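Local atomic coordinates of beta sliding clamp (Caulobacter crescentus, PDB entry 5WCE), a protein that forms a ring-shaped head-to-tail homodimer around DNA and probably tethers DNA polymerases and other proteins to it, giving them processivity. Residues R259-R263 / K371-M375; K267-L271 / V321-E326; V283-S287 / L305-N309. The contacts are given in a common frame with arbitrary orientation. Where two conformers were deposited one is given. Numbering follows the deposited sequence.

Contact 1 of 3, residues R259-R263 / K371-M375; sequences RVIPR and KYVLM
This contact lays a loop across one face of the last strand, 370-374, of the eight-stranded sheet shared by the central and C-terminal domains. In relatives this face, near the border with the central domain, carries the hydrophobic pocket where partner proteins dock a short peptide, and the apolar surface here is consistent with that role. The loop starts at Arg-259 and Val-260 in helical backbone geometry (psi -21° and -26°), then extends through Ile-261 and Pro-262 (psi 111° and 133°). Residues 371-374 are regular strand. No hydrogen bond joins the two segments; they bury 216 Å² by side-chain contact, with the closest CA pair, Ile-261 and Val-373, 6.6 Å apart. Val-260 (chi1 t) brings its CG1 to 4.5 Å from SD of Met-375, whose all-m side chain curls back so that its end comes nearer the loop, and Val-260 O lies 4.1 Å from Val-373 CG1. Ile-261 (m, t) packs so that its CG1 is 3.9 Å from Val-373 CG2, while its CG2 meets Lys-371 CD at 4.2 Å; Leu-189 and Leu-191 of the adjacent strand 188-195 also touch this isoleucine. Tyr-372 and Leu-374 pack on helix 334-343, on the other face of the sheet. Val-373, in rotamer t, is thus touched by three successive loop residues, the last being Pro-262, whose ring CD closes to 4.1 Å from Val-373 CG2.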
ATOM      1  N   ARG A 259     -21.189  20.941 -25.678  1.00 48.36           N
ATOM      2  CA  ARG A 259     -20.889  20.621 -27.089  1.00 49.69           C
ATOM      3  C   ARG A 259     -20.288  19.233 -27.304  1.00 47.99           C
ATOM      4  O   ARG A 259     -20.339  18.670 -28.402  1.00 48.51           O
ATOM      5  CB  ARG A 259     -19.938  21.682 -27.676  1.00 52.41           C
ATOM      6  N   VAL A 260     -19.729  18.690 -26.237  1.00 46.35           N
ATOM      7  CA  VAL A 260     -19.066  17.401 -26.228  1.00 44.24           C
ATOM      8  C   VAL A 260     -20.045  16.276 -25.850  1.00 39.81           C
ATOM      9  O   VAL A 260     -19.818  15.121 -26.188  1.00 40.90           O
ATOM     10  CB  VAL A 260     -17.894  17.421 -25.210  1.00 45.65           C
ATOM     11  CG1 VAL A 260     -17.071  16.143 -25.326  1.00 45.49           C
ATOM     12  CG2 VAL A 260     -16.999  18.648 -25.448  1.00 48.17           C
ATOM     13  N   ILE A 261     -21.097  16.602 -25.100  1.00 35.13           N
ATOM     14  CA  ILE A 261     -22.013  15.606 -24.591  1.00 31.37           C
ATOM     15  C   ILE A 261     -23.019  15.350 -25.688  1.00 30.82           C
ATOM     16  O   ILE A 261     -23.841  16.223 -26.012  1.00 29.08           O
ATOM     17  CB  ILE A 261     -22.728  16.001 -23.275  1.00 30.26           C
ATOM     18  CG1 ILE A 261     -21.685  16.181 -22.170  1.00 30.23           C
ATOM     19  CG2 ILE A 261     -23.757  14.928 -22.905  1.00 30.56           C
ATOM     20  CD1 ILE A 261     -22.247  16.478 -20.797  1.00 30.82           C
ATOM     21  N   PRO A 262     -22.953  14.155 -26.279  1.00 28.39           N
ATOM     22  CA  PRO A 262     -23.851  13.871 -27.407  1.00 29.76           C
ATOM     23  C   PRO A 262     -25.339  13.827 -27.035  1.00 30.79           C
ATOM     24  O   PRO A 262     -25.725  13.183 -26.055  1.00 31.08           O
ATOM     25  CB  PRO A 262     -23.368  12.510 -27.928  1.00 28.18           C
ATOM     26  CG  PRO A 262     -22.507  11.928 -26.862  1.00 28.48           C
ATOM     27  CD  PRO A 262     -22.244  12.962 -25.793  1.00 27.82           C
ATOM     28  N   ARG A 263     -26.173  14.493 -27.830  1.00 33.97           N
ATOM     29  CA  ARG A 263     -27.628  14.526 -27.581  1.00 35.12           C
ATOM     30  C   ARG A 263     -28.399  13.614 -28.481  1.00 33.88           C
ATOM     31  O   ARG A 263     -29.497  13.195 -28.117  1.00 35.18           O
ATOM     32  CB  ARG A 263     -28.161  15.934 -27.799  1.00 39.35           C
ATOM     33  CG  ARG A 263     -27.617  16.960 -26.832  1.00 41.11           C
ATOM     34  CD  ARG A 263     -28.102  18.361 -27.227  1.00 46.15           C
ATOM     35  NE  ARG A 263     -27.777  19.292 -26.152  1.00 48.09           N
ATOM     36  N   LYS A 371     -24.207  11.557 -16.251  1.00 19.00           N
ATOM     37  CA  LYS A 371     -23.877  11.252 -17.650  1.00 19.61           C
ATOM     38  C   LYS A 371     -22.393  10.980 -17.732  1.00 19.32           C
ATOM     39  O   LYS A 371     -21.574  11.719 -17.140  1.00 18.45           O
ATOM     40  CB  LYS A 371     -24.276  12.408 -18.600  1.00 20.57           C
ATOM     41  CG  LYS A 371     -25.766  12.641 -18.683  1.00 22.28           C
ATOM     42  CD  LYS A 371     -26.097  13.804 -19.631  1.00 24.44           C
ATOM     43  CE  LYS A 371     -27.593  14.144 -19.736  0.50 25.11           C
ATOM     44  NZ  LYS A 371     -28.052  15.087 -18.684  0.50 25.62           N
ATOM     45  N   TYR A 372     -22.011   9.952 -18.512  1.00 18.46           N
ATOM     46  CA  TYR A 372     -20.600   9.723 -18.826  1.00 17.69           C
ATOM     47  C   TYR A 372     -20.375   9.752 -20.356  1.00 17.76           C
ATOM     48  O   TYR A 372     -21.238   9.329 -21.145  1.00 16.56           O
ATOM     49  CB  TYR A 372     -20.105   8.425 -18.252  1.00 17.70           C
ATOM     50  CG  TYR A 372     -20.287   8.432 -16.763  1.00 18.73           C
ATOM     51  CD1 TYR A 372     -19.378   9.100 -15.944  1.00 19.08           C
ATOM     52  CD2 TYR A 372     -21.405   7.865 -16.187  1.00 18.37           C
ATOM     53  CE1 TYR A 372     -19.600   9.164 -14.566  1.00 18.80           C
ATOM     54  CE2 TYR A 372     -21.639   7.974 -14.818  1.00 19.44           C
ATOM     55  CZ  TYR A 372     -20.693   8.630 -14.036  1.00 19.59           C
ATOM     56  OH  TYR A 372     -20.875   8.733 -12.646  1.00 21.90           O
ATOM     57  N   VAL A 373     -19.250  10.318 -20.728  1.00 17.99           N
ATOM     58  CA  VAL A 373     -18.850  10.423 -22.113  1.00 19.05           C
ATOM     59  C   VAL A 373     -17.466   9.731 -22.232  1.00 18.58           C
ATOM     60  O   VAL A 373     -16.510  10.023 -21.450  1.00 18.27           O
ATOM     61  CB  VAL A 373     -18.775  11.859 -22.649  1.00 19.90           C
ATOM     62  CG1 VAL A 373     -18.513  11.858 -24.147  1.00 20.67           C
ATOM     63  CG2 VAL A 373     -20.071  12.618 -22.390  1.00 20.87           C
ATOM     64  N   LEU A 374     -17.400   8.810 -23.188  1.00 18.67           N
ATOM     65  CA  LEU A 374     -16.159   8.149 -23.611  1.00 19.44           C
ATOM     66  C   LEU A 374     -15.814   8.564 -25.026  1.00 19.49           C
ATOM     67  O   LEU A 374     -16.702   8.606 -25.881  1.00 18.60           O
ATOM     68  CB  LEU A 374     -16.301   6.632 -23.598  1.00 20.18           C
ATOM     69  CG  LEU A 374     -16.525   6.035 -22.202  1.00 21.00           C
ATOM     70  CD1 LEU A 374     -17.079   4.612 -22.300  1.00 21.67           C
ATOM     71  CD2 LEU A 374     -15.258   6.123 -21.398  1.00 21.83           C
ATOM     72  N   MET A 375     -14.523   8.864 -25.213  1.00 19.94           N
ATOM     73  CA  MET A 375     -14.012   9.277 -26.498  0.60 21.47           C
ATOM     74  C   MET A 375     -13.364   8.058 -27.168  1.00 21.01           C
ATOM     75  O   MET A 375     -12.555   7.371 -26.569  1.00 19.31           O
ATOM     76  CB  MET A 375     -13.034  10.414 -26.318  0.60 23.50           C
ATOM     77  CG  MET A 375     -13.657  11.587 -25.527  0.60 25.00           C
ATOM     78  SD  MET A 375     -15.134  12.242 -26.331  0.60 28.31           S
ATOM     79  CE  MET A 375     -14.313  12.861 -27.795  0.60 29.56           C
TER

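Contact 2 of 3, residues K267-L271 / V321-E326; sequences KILTL and VDYDGE
Tyr-323 lies against the side of segment 267-271, part of strand 267-272: its CD1 is 4.1 Å from Leu-269 CB and, at the ring edge, 3.4 Å from Ile-268 O, while its OH sits 3.5 Å from Lys-267 CD. The setting is a single antiparallel bridge, through which the loop between strands 314-320 and 328-333 meets the outermost strand of the eight-stranded sheet, so joining that sheet to the four-stranded one in the C-terminal domain. The segments run 167° apart. Thr-270 and Asp-322 form a hydrogen-bonded pair (CA-CA 5.1 Å), with Thr-270 N to Asp-322 O at 3.1 Å and Asp-322 N to Thr-270 O at 2.9 Å; Leu-269 CA adds a CA-H...O contact to Asp-322 O at 3.4 Å. Beside the bridge, Val-321 (chi1 m) points toward the strand, its CG1 3.7 Å from Leu-271 CB and its CG2 4.0 Å from Leu-269 CG. Beyond Tyr-323 the backbones diverge, and a water accepts from Asp-324 N at 2.8 Å and donates weakly to Ile-268 O at 3.3 Å. Tyr-323 takes chi1 t, and its OH donates to Glu-326 O at 2.6 Å; a CB on Gly-325 would fall 2.5 Å from that OH.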
ATOM      1  N   LYS A 267     -27.706   4.856 -31.953  1.00 24.11           N
ATOM      2  CA  LYS A 267     -27.422   3.415 -31.801  1.00 23.71           C
ATOM      3  C   LYS A 267     -27.383   3.118 -30.292  1.00 23.76           C
ATOM      4  O   LYS A 267     -26.374   3.390 -29.613  1.00 23.44           O
ATOM      5  CB  LYS A 267     -26.114   3.010 -32.454  1.00 23.62           C
ATOM      6  CG  LYS A 267     -26.093   3.207 -33.950  1.00 24.94           C
ATOM      7  CD  LYS A 267     -24.737   2.841 -34.516  1.00 25.68           C
ATOM      8  CE  LYS A 267     -24.743   2.806 -36.043  1.00 28.13           C
ATOM      9  NZ  LYS A 267     -24.767   4.210 -36.517  1.00 30.73           N
ATOM     10  N   ILE A 268     -28.500   2.616 -29.775  1.00 22.64           N
ATOM     11  CA  ILE A 268     -28.656   2.455 -28.347  1.00 23.22           C
ATOM     12  C   ILE A 268     -28.528   0.999 -28.027  1.00 22.06           C
ATOM     13  O   ILE A 268     -29.153   0.185 -28.666  1.00 20.18           O
ATOM     14  CB  ILE A 268     -29.990   3.033 -27.865  1.00 25.27           C
ATOM     15  CG1 ILE A 268     -30.026   4.536 -28.246  1.00 26.93           C
ATOM     16  CG2 ILE A 268     -30.147   2.800 -26.361  1.00 25.70           C
ATOM     17  CD1 ILE A 268     -31.281   5.273 -27.901  1.00 28.32           C
ATOM     18  N   LEU A 269     -27.734   0.707 -26.994  1.00 21.11           N
ATOM     19  CA  LEU A 269     -27.442  -0.637 -26.583  1.00 21.74           C
ATOM     20  C   LEU A 269     -27.521  -0.711 -25.046  1.00 20.70           C
ATOM     21  O   LEU A 269     -27.001   0.153 -24.375  1.00 19.27           O
ATOM     22  CB  LEU A 269     -26.014  -0.885 -27.098  1.00 23.18           C
ATOM     23  CG  LEU A 269     -25.221  -2.121 -26.848  1.00 23.26           C
ATOM     24  CD1 LEU A 269     -24.150  -2.183 -27.939  1.00 22.18           C
ATOM     25  CD2 LEU A 269     -24.675  -2.172 -25.406  1.00 22.22           C
ATOM     26  N   THR A 270     -28.128  -1.748 -24.522  1.00 20.57           N
ATOM     27  CA  THR A 270     -28.176  -1.995 -23.084  1.00 21.48           C
ATOM     28  C   THR A 270     -27.509  -3.322 -22.765  1.00 21.24           C
ATOM     29  O   THR A 270     -27.603  -4.324 -23.525  1.00 20.75           O
ATOM     30  CB  THR A 270     -29.623  -1.987 -22.547  1.00 23.60           C
ATOM     31  OG1 THR A 270     -30.261  -0.748 -22.887  1.00 25.72           O
ATOM     32  CG2 THR A 270     -29.622  -2.041 -21.037  1.00 25.36           C
ATOM     33  N   LEU A 271     -26.811  -3.349 -21.637  1.00 19.89           N
ATOM     34  CA  LEU A 271     -26.104  -4.546 -21.261  1.00 20.38           C
ATOM     35  C   LEU A 271     -26.067  -4.746 -19.735  1.00 20.83           C
ATOM     36  O   LEU A 271     -26.337  -3.809 -18.929  1.00 19.59           O
ATOM     37  CB  LEU A 271     -24.723  -4.537 -21.899  1.00 19.89           C
ATOM     38  CG  LEU A 271     -23.753  -3.359 -21.629  1.00 18.42           C
ATOM     39  CD1 LEU A 271     -23.263  -3.333 -20.162  1.00 18.65           C
ATOM     40  CD2 LEU A 271     -22.553  -3.410 -22.551  1.00 18.90           C
ATOM     41  N   VAL A 321     -25.595  -8.788 -25.580  1.00 21.75           N
ATOM     42  CA  VAL A 321     -26.122  -7.455 -25.245  1.00 22.32           C
ATOM     43  C   VAL A 321     -27.451  -7.290 -25.974  1.00 22.30           C
ATOM     44  O   VAL A 321     -27.772  -8.062 -26.867  1.00 20.38           O
ATOM     45  CB  VAL A 321     -25.177  -6.284 -25.582  1.00 20.79           C
ATOM     46  CG1 VAL A 321     -23.817  -6.465 -24.909  1.00 21.84           C
ATOM     47  CG2 VAL A 321     -25.050  -6.109 -27.105  1.00 21.53           C
ATOM     48  N   ASP A 322     -28.209  -6.276 -25.535  1.00 22.95           N
ATOM     49  CA  ASP A 322     -29.454  -5.894 -26.158  1.00 22.39           C
ATOM     50  C   ASP A 322     -29.209  -4.772 -27.172  1.00 22.02           C
ATOM     51  O   ASP A 322     -29.094  -3.557 -26.792  1.00 19.83           O
ATOM     52  CB  ASP A 322     -30.411  -5.420 -25.060  1.00 23.75           C
ATOM     53  CG  ASP A 322     -31.851  -5.322 -25.522  1.00 24.45           C
ATOM     54  OD1 ASP A 322     -32.178  -5.677 -26.647  1.00 25.53           O
ATOM     55  OD2 ASP A 322     -32.716  -5.019 -24.679  1.00 27.20           O
ATOM     56  N   TYR A 323     -29.181  -5.154 -28.456  1.00 20.98           N
ATOM     57  CA  TYR A 323     -28.954  -4.245 -29.579  1.00 21.48           C
ATOM     58  C   TYR A 323     -29.473  -4.819 -30.893  1.00 23.89           C
ATOM     59  O   TYR A 323     -29.233  -5.986 -31.155  1.00 23.60           O
ATOM     60  CB  TYR A 323     -27.446  -3.961 -29.694  1.00 20.35           C
ATOM     61  CG  TYR A 323     -27.048  -3.061 -30.819  1.00 20.15           C
ATOM     62  CD1 TYR A 323     -27.408  -1.731 -30.807  1.00 20.97           C
ATOM     63  CD2 TYR A 323     -26.306  -3.529 -31.920  1.00 20.47           C
ATOM     64  CE1 TYR A 323     -27.050  -0.870 -31.831  1.00 20.74           C
ATOM     65  CE2 TYR A 323     -25.971  -2.674 -32.964  1.00 20.81           C
ATOM     66  CZ  TYR A 323     -26.307  -1.333 -32.912  1.00 20.69           C
ATOM     67  OH  TYR A 323     -25.969  -0.433 -33.927  1.00 19.47           O
ATOM     68  N   ASP A 324     -30.094  -4.012 -31.749  1.00 25.17           N
ATOM     69  CA  ASP A 324     -30.493  -4.511 -33.067  1.00 29.23           C
ATOM     70  C   ASP A 324     -30.253  -3.543 -34.201  1.00 29.54           C
ATOM     71  O   ASP A 324     -30.988  -3.546 -35.228  1.00 33.08           O
ATOM     72  CB  ASP A 324     -31.985  -4.928 -33.058  1.00 31.64           C
ATOM     73  CG  ASP A 324     -32.341  -5.941 -34.189  1.00 35.14           C
ATOM     74  OD1 ASP A 324     -31.468  -6.687 -34.687  1.00 39.33           O
ATOM     75  OD2 ASP A 324     -33.514  -6.015 -34.578  1.00 38.68           O
ATOM     76  N   GLY A 325     -29.234  -2.731 -34.070  1.00 26.38           N
ATOM     77  CA  GLY A 325     -28.868  -1.811 -35.144  1.00 25.62           C
ATOM     78  C   GLY A 325     -27.795  -2.335 -36.078  1.00 24.71           C
ATOM     79  O   GLY A 325     -27.503  -3.549 -36.129  1.00 24.73           O
ATOM     80  N   GLU A 326     -27.185  -1.399 -36.786  1.00 24.91           N
ATOM     81  CA  GLU A 326     -26.142  -1.680 -37.725  1.00 26.41           C
ATOM     82  C   GLU A 326     -24.897  -2.144 -36.943  1.00 24.26           C
ATOM     83  O   GLU A 326     -24.659  -1.660 -35.862  1.00 23.18           O
ATOM     84  CB  GLU A 326     -25.821  -0.383 -38.491  1.00 28.73           C
ATOM     85  CG  GLU A 326     -24.845  -0.561 -39.616  1.00 33.19           C
ATOM     86  CD  GLU A 326     -24.460   0.732 -40.317  1.00 37.46           C
ATOM     87  OE1 GLU A 326     -25.128   1.771 -40.079  1.00 40.27           O
ATOM     88  OE2 GLU A 326     -23.495   0.644 -41.132  1.00 41.63           O
TER
HETATM   89  O   HOH W   1     -30.905  -1.414 -31.030  1.00 38.79           O

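Contact 3 of 3, residues V283-S287 / L305-N309; sequences VATIS and LTVRN
Here the C-terminal end of helix 273-284 packs on strand 302-308 of the four-stranded sheet, in the helix-on-sheet layer of the C-terminal domain, at the head-to-tail interface of the ring. The helix runs out into a type I turn from Ala-284 to Ser-287, closed by Ser-287 N to Ala-284 O at 3.1 Å, while 305-308 is extended strand. Val-283 and Ile-286 both point toward the strand and meet Leu-305 and Val-307, which point back. Val-283 (chi1 m) lies nearest Val-307 (CA-CA 5.8 Å): its CG2 is 3.7 Å from Val-307 CG2 and 4.1 Å from Leu-305 CB, and its carbonyl O comes to 3.3 Å from Val-307 CB. Ile-286 (p, p) packs its side chain over Val-307. A polar tie finishes the contact where the strand ends. Asn-309, chi1 p, donates from ND2 to Ile-286 O at 2.8 Å, and its OD1 accepts from the backbone N of Glu-311 and of Gly-313, so one amide links the helix exit to the turn that follows the strand. Ser-287 CB rests 3.9 Å from Asn-309 CB. Around this, Leu-305 also packs against Phe-276, Ala-279 and Val-280 of helix 273-284, Val-307 touches Val-294 of strand 293-299, and the second subunit packs on the turn, its Lys-87 NZ hydrogen-bonded to Thr-285 OG1 and its Leu-116 against Ile-286.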
ATOM      1  N   VAL A 283     -10.214  -9.424 -20.648  1.00 25.28           N
ATOM      2  CA  VAL A 283      -9.475  -9.314 -21.909  1.00 25.91           C
ATOM      3  C   VAL A 283      -8.337  -8.304 -21.796  1.00 27.00           C
ATOM      4  O   VAL A 283      -7.313  -8.488 -22.451  1.00 29.52           O
ATOM      5  CB  VAL A 283     -10.376  -9.020 -23.109  1.00 24.97           C
ATOM      6  CG1 VAL A 283     -11.309 -10.191 -23.358  1.00 25.93           C
ATOM      7  CG2 VAL A 283     -11.152  -7.741 -22.954  1.00 23.82           C
ATOM      8  N   ALA A 284      -8.488  -7.291 -20.947  1.00 26.33           N
ATOM      9  CA  ALA A 284      -7.430  -6.295 -20.736  1.00 28.01           C
ATOM     10  C   ALA A 284      -6.188  -6.827 -19.971  1.00 29.85           C
ATOM     11  O   ALA A 284      -5.113  -6.253 -20.061  1.00 29.09           O
ATOM     12  CB  ALA A 284      -7.981  -5.080 -20.010  1.00 27.09           C
ATOM     13  N   THR A 285      -6.390  -7.908 -19.237  1.00 31.25           N
ATOM     14  CA  THR A 285      -5.323  -8.626 -18.594  1.00 35.31           C
ATOM     15  C   THR A 285      -4.196  -9.081 -19.447  1.00 37.64           C
ATOM     16  O   THR A 285      -3.131  -9.353 -18.869  1.00 36.36           O
ATOM     17  CB  THR A 285      -5.814  -9.924 -17.945  1.00 35.93           C
ATOM     18  OG1 THR A 285      -6.939  -9.608 -17.136  1.00 39.14           O
ATOM     19  CG2 THR A 285      -4.777 -10.510 -17.003  1.00 39.92           C
ATOM     20  N   ILE A 286      -4.371  -9.275 -20.746  1.00 38.48           N
ATOM     21  CA  ILE A 286      -3.176  -9.715 -21.530  1.00 41.52           C
ATOM     22  C   ILE A 286      -2.137  -8.589 -21.629  1.00 42.01           C
ATOM     23  O   ILE A 286      -1.036  -8.887 -22.079  1.00 41.98           O
ATOM     24  CB  ILE A 286      -3.347 -10.324 -22.973  1.00 43.24           C
ATOM     25  CG1 ILE A 286      -4.297  -9.551 -23.788  1.00 43.02           C
ATOM     26  CG2 ILE A 286      -3.598 -11.847 -22.999  1.00 45.77           C
ATOM     27  CD1 ILE A 286      -4.026  -8.101 -23.868  1.00 42.08           C
ATOM     28  N   SER A 287      -2.453  -7.337 -21.256  1.00 41.31           N
ATOM     29  CA  SER A 287      -1.493  -6.250 -21.363  1.00 45.00           C
ATOM     30  C   SER A 287      -1.098  -5.820 -19.933  1.00 46.07           C
ATOM     31  O   SER A 287      -1.955  -5.577 -19.071  1.00 43.25           O
ATOM     32  CB  SER A 287      -2.082  -5.080 -22.209  1.00 44.85           C
ATOM     33  OG  SER A 287      -1.302  -3.932 -22.064  1.00 45.94           O
ATOM     34  N   LEU A 305     -15.310  -8.443 -27.650  1.00 19.45           N
ATOM     35  CA  LEU A 305     -14.224  -7.643 -27.134  1.00 20.92           C
ATOM     36  C   LEU A 305     -12.895  -8.222 -27.547  1.00 23.15           C
ATOM     37  O   LEU A 305     -12.665  -9.423 -27.348  1.00 23.10           O
ATOM     38  CB  LEU A 305     -14.286  -7.582 -25.588  1.00 22.01           C
ATOM     39  CG  LEU A 305     -15.537  -6.954 -24.985  1.00 22.78           C
ATOM     40  CD1 LEU A 305     -15.578  -7.318 -23.481  1.00 23.76           C
ATOM     41  CD2 LEU A 305     -15.530  -5.448 -25.252  1.00 22.71           C
ATOM     42  N   THR A 306     -11.993  -7.380 -28.069  1.00 23.61           N
ATOM     43  CA  THR A 306     -10.605  -7.804 -28.350  1.00 25.07           C
ATOM     44  C   THR A 306      -9.572  -6.843 -27.738  1.00 26.12           C
ATOM     45  O   THR A 306      -9.705  -5.633 -27.877  1.00 24.50           O
ATOM     46  CB  THR A 306     -10.372  -7.941 -29.851  1.00 25.90           C
ATOM     47  OG1 THR A 306     -11.309  -8.849 -30.385  1.00 25.77           O
ATOM     48  CG2 THR A 306      -8.984  -8.433 -30.147  1.00 28.09           C
ATOM     49  N   VAL A 307      -8.555  -7.388 -27.056  1.00 26.97           N
ATOM     50  CA  VAL A 307      -7.374  -6.644 -26.593  1.00 28.08           C
ATOM     51  C   VAL A 307      -6.143  -7.367 -27.131  1.00 30.57           C
ATOM     52  O   VAL A 307      -6.151  -8.604 -27.272  1.00 30.48           O
ATOM     53  CB  VAL A 307      -7.291  -6.541 -25.056  1.00 28.26           C
ATOM     54  CG1 VAL A 307      -6.007  -5.832 -24.528  1.00 29.10           C
ATOM     55  CG2 VAL A 307      -8.450  -5.773 -24.506  1.00 27.50           C
ATOM     56  N   ARG A 308      -5.136  -6.590 -27.536  1.00 33.04           N
ATOM     57  CA  ARG A 308      -3.835  -7.072 -27.954  1.00 36.68           C
ATOM     58  C   ARG A 308      -2.777  -6.298 -27.170  1.00 38.55           C
ATOM     59  O   ARG A 308      -2.979  -5.145 -26.820  1.00 37.85           O
ATOM     60  CB  ARG A 308      -3.605  -6.908 -29.446  1.00 39.63           C
ATOM     61  CG  ARG A 308      -4.628  -7.682 -30.289  1.00 40.69           C
ATOM     62  CD  ARG A 308      -4.264  -7.783 -31.768  1.00 43.48           C
ATOM     63  NE  ARG A 308      -3.837  -9.127 -32.198  0.50 44.31           N
ATOM     64  CZ  ARG A 308      -2.633  -9.677 -31.985  0.50 45.50           C
ATOM     65  NH1 ARG A 308      -1.664  -9.057 -31.316  0.50 46.81           N
ATOM     66  NH2 ARG A 308      -2.394 -10.887 -32.446  0.50 45.58           N
ATOM     67  N   ASN A 309      -1.677  -6.960 -26.837  1.00 38.83           N
ATOM     68  CA  ASN A 309      -0.563  -6.267 -26.225  1.00 40.21           C
ATOM     69  C   ASN A 309       0.516  -6.055 -27.289  1.00 44.56           C
ATOM     70  O   ASN A 309       0.370  -6.494 -28.452  1.00 44.97           O
ATOM     71  CB  ASN A 309      -0.048  -7.021 -24.974  1.00 39.46           C
ATOM     72  CG  ASN A 309       0.552  -8.393 -25.287  1.00 38.94           C
ATOM     73  OD1 ASN A 309       0.941  -8.696 -26.431  1.00 37.93           O
ATOM     74  ND2 ASN A 309       0.646  -9.221 -24.275  1.00 38.81           N
TER

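All three contacts lie in the C-terminal domain and are nested along the chain: contact 1 joins the loop before strand 267-272 to the last strand, 370-374, contact 2 lies inside its loop, and contact 3 inside that of contact 2. Contacts 1 and 2, with centres about 18 Å apart, share the eight-stranded sheet, which strand 370-374 enters near its middle and strand 267-272 borders. From that border the chain passes directly into helix 273-284, whose far end makes contact 3, about 23 Å from contact 2 and about 25 Å from contact 1 between centres. The domain thus runs from a probable partner-docking face, through the junction between the four-stranded sheet and the eight-stranded sheet shared with the central domain, to the subunit interface.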